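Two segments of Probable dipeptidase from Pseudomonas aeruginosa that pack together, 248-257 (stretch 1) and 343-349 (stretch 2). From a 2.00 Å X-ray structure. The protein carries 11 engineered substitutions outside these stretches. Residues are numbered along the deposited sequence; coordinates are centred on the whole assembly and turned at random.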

# COMPACT_ATOMS: atom_id res chain seq x y z
N SER A 248 -13.23 8.39 -1.78
CA SER A 248 -14.17 9.49 -1.91
C SER A 248 -13.79 10.46 -0.82
O SER A 248 -13.10 10.08 0.13
CB SER A 248 -15.60 9.02 -1.70
OG SER A 248 -15.78 8.54 -0.37
N ASP A 249 -14.23 11.71 -0.94
CA ASP A 249 -14.04 12.73 0.14
C ASP A 249 -14.58 12.24 1.46
O ASP A 249 -13.93 12.39 2.49
CB ASP A 249 -14.71 14.06 -0.23
CG ASP A 249 -14.03 14.77 -1.39
OD1 ASP A 249 -13.09 14.23 -2.03
OD2 ASP A 249 -14.43 15.93 -1.63
N HIS A 250 -15.76 11.60 1.44
CA HIS A 250 -16.38 11.09 2.67
C HIS A 250 -15.55 9.99 3.37
O HIS A 250 -15.46 9.96 4.59
CB HIS A 250 -17.81 10.61 2.40
CG HIS A 250 -18.51 10.16 3.65
ND1 HIS A 250 -18.68 8.82 3.97
CD2 HIS A 250 -19.05 10.86 4.68
CE1 HIS A 250 -19.29 8.72 5.13
NE2 HIS A 250 -19.53 9.94 5.58
N GLU A 251 -14.95 9.08 2.59
CA GLU A 251 -14.07 8.05 3.16
C GLU A 251 -12.86 8.69 3.87
O GLU A 251 -12.49 8.29 5.00
CB GLU A 251 -13.61 7.08 2.07
CG GLU A 251 -14.71 6.12 1.62
CD GLU A 251 -14.33 5.26 0.43
OE1 GLU A 251 -14.04 5.79 -0.68
OE2 GLU A 251 -14.35 4.04 0.59
N MET A 252 -12.27 9.68 3.22
CA MET A 252 -11.20 10.52 3.79
C MET A 252 -11.63 11.19 5.10
O MET A 252 -10.88 11.21 6.08
CB MET A 252 -10.75 11.60 2.77
CG MET A 252 -9.97 11.13 1.51
SD MET A 252 -9.51 12.49 0.31
CE MET A 252 -10.26 11.71 -1.07
N GLN A 253 -12.85 11.74 5.14
CA GLN A 253 -13.33 12.38 6.37
C GLN A 253 -13.41 11.38 7.52
O GLN A 253 -13.08 11.71 8.65
CB GLN A 253 -14.69 13.03 6.15
CG GLN A 253 -14.65 14.40 5.41
CD GLN A 253 -13.71 15.40 6.09
OE1 GLN A 253 -13.96 15.82 7.24
NE2 GLN A 253 -12.63 15.78 5.39
N LEU A 254 -13.90 10.18 7.24
CA LEU A 254 -13.94 9.12 8.23
C LEU A 254 -12.58 8.78 8.83
O LEU A 254 -12.46 8.52 10.05
CB LEU A 254 -14.59 7.86 7.65
CG LEU A 254 -16.10 7.96 7.40
CD1 LEU A 254 -16.62 6.64 6.81
CD2 LEU A 254 -16.89 8.33 8.68
N ILE A 255 -11.55 8.76 7.99
CA ILE A 255 -10.20 8.41 8.43
C ILE A 255 -9.71 9.58 9.26
O ILE A 255 -9.19 9.38 10.36
CB ILE A 255 -9.25 8.16 7.21
CG1 ILE A 255 -9.65 6.87 6.47
CG2 ILE A 255 -7.76 8.17 7.66
CD1 ILE A 255 -9.11 6.80 5.01
N LYS A 256 -9.91 10.78 8.74
CA LYS A 256 -9.56 12.03 9.46
C LYS A 256 -10.19 12.05 10.88
O LYS A 256 -9.51 12.30 11.87
CB LYS A 256 -10.01 13.27 8.66
CG LYS A 256 -9.74 14.65 9.36
CD LYS A 256 -10.89 15.63 9.08
CE LYS A 256 -10.43 17.07 8.90
NZ LYS A 256 -9.56 17.59 10.01
N ASP A 257 -11.49 11.77 10.94
CA ASP A 257 -12.26 11.83 12.19
C ASP A 257 -11.82 10.80 13.22
O ASP A 257 -12.03 11.00 14.40
CB ASP A 257 -13.75 11.63 11.94
CG ASP A 257 -14.41 12.82 11.24
OD1 ASP A 257 -13.84 13.94 11.20
OD2 ASP A 257 -15.53 12.60 10.71
N ASP A 343 -1.88 17.59 -2.42
CA ASP A 343 -2.52 18.89 -2.33
C ASP A 343 -4.02 18.71 -2.07
O ASP A 343 -4.56 19.33 -1.17
CB ASP A 343 -2.33 19.70 -3.64
CG ASP A 343 -0.96 20.39 -3.75
OD1 ASP A 343 -0.08 20.24 -2.89
OD2 ASP A 343 -0.77 21.12 -4.74
N TYR A 344 -4.66 17.87 -2.86
CA TYR A 344 -6.11 17.60 -2.73
C TYR A 344 -6.48 17.02 -1.38
O TYR A 344 -7.49 17.41 -0.79
CB TYR A 344 -6.59 16.67 -3.85
CG TYR A 344 -8.09 16.47 -3.83
CD1 TYR A 344 -8.94 17.36 -4.50
CD2 TYR A 344 -8.66 15.42 -3.12
CE1 TYR A 344 -10.32 17.18 -4.47
CE2 TYR A 344 -10.04 15.24 -3.06
CZ TYR A 344 -10.87 16.14 -3.73
OH TYR A 344 -12.23 15.95 -3.71
N THR A 345 -5.69 16.06 -0.91
CA THR A 345 -5.98 15.35 0.31
C THR A 345 -5.83 16.31 1.49
O THR A 345 -6.67 16.32 2.39
CB THR A 345 -5.11 14.05 0.44
OG1 THR A 345 -5.20 13.31 -0.77
CG2 THR A 345 -5.61 13.14 1.56
N VAL A 346 -4.79 17.14 1.44
CA VAL A 346 -4.55 18.15 2.45
C VAL A 346 -5.71 19.17 2.48
O VAL A 346 -6.19 19.49 3.56
CB VAL A 346 -3.17 18.85 2.26
CG1 VAL A 346 -3.06 20.10 3.12
CG2 VAL A 346 -2.01 17.87 2.53
N LYS A 347 -6.17 19.64 1.32
CA LYS A 347 -7.37 20.49 1.25
C LYS A 347 -8.55 19.93 2.01
O LYS A 347 -9.31 20.68 2.65
CB LYS A 347 -7.86 20.63 -0.20
CG LYS A 347 -7.06 21.51 -1.08
CD LYS A 347 -7.21 22.98 -0.68
CE LYS A 347 -6.46 23.89 -1.64
NZ LYS A 347 -6.69 25.28 -1.20
N LYS A 348 -8.73 18.62 1.86
CA LYS A 348 -9.88 17.93 2.41
C LYS A 348 -9.73 17.59 3.92
O LYS A 348 -10.65 17.83 4.69
CB LYS A 348 -10.21 16.68 1.57
CG LYS A 348 -10.68 17.00 0.13
CD LYS A 348 -11.72 18.14 0.08
CE LYS A 348 -12.10 18.49 -1.35
NZ LYS A 348 -13.25 19.43 -1.45
N VAL A 349 -8.57 17.05 4.34
CA VAL A 349 -8.43 16.62 5.74
C VAL A 349 -7.46 17.41 6.63
O VAL A 349 -7.46 17.23 7.84
CB VAL A 349 -8.16 15.10 5.85
CG1 VAL A 349 -9.30 14.33 5.18
CG2 VAL A 349 -6.84 14.74 5.17

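Stretch 1 is helical from Asp-249 onward and stretch 2 lies within a helix; their axes approach to 10.0 Å, with an angle of 62° between their N-to-C directions. The contact is modest, burying 395 Å² summed over both sides, and combines a small apolar centre with polar links to side-chain and main-chain acceptors.

The apolar contacts centre on Met-252 and Val-349, the two residues that lose the most surface to the partner helix. Met-252 directs its CA-to-CB bond toward the second helix, and its CB lies 3.9 Å from Val-349 CG1. Further out, the unbranched methionine chain runs along the other helix: its SD is 4.1 Å from Thr-345 CG2, and its CE is 4.1 Å from Tyr-344 CE2, meeting the ring at its edge, near the ring plane. Val-349 also packs against the aliphatic root of Lys-256, with CG1 3.7 Å from Lys-256 CB. A short, branched side chain suits this position, because the backbones come close here: the CA atoms of Lys-256 and Val-349 are 6.0 Å apart.

Charged and hydroxyl groups join the helices at the N-terminal end of the first. Asp-249, whose CA-to-CB bond also points toward the partner, receives a hydrogen bond at OD1 from Tyr-344 OH, at 2.6 Å. The tyrosine CA-to-CB bond points sideways, but the t rotamer (chi1 -175°) and the length of the phenol bring the hydroxyl to the carboxylate. The other carboxylate oxygen, Asp-249 OD2, forms a long salt bridge with Lys-348 NZ, at 3.7 Å; Lys-348 CE is slightly nearer to OD2, at 3.5 Å. One aspartate thus engages two residues a helical turn apart.

Two further hydrogen bonds, both weak, reach main-chain carbonyls at the end of stretch 2. Gln-253 NE2 donates to Lys-348 O at 2.9 Å, with an N-H...acceptor angle of 127°, well short of linear. Its CA-to-CB bond is sideways, and the m settings of chi1 and chi2 bend the chain so that the amide comes nearer. Lys-256 NZ donates to Val-349 O at 3.0 Å. A lysine can combine both roles here, its CB packing on Val-349 while its amine meets the carbonyl.

The start of the first helix is secured separately. Ser-248, in the p rotamer, occupies the N-cap position and accepts at OG from Glu-251 N (3.1 Å), while Ser-248 N donates to Glu-251 OE1 (2.9 Å). Neither residue touches the second stretch.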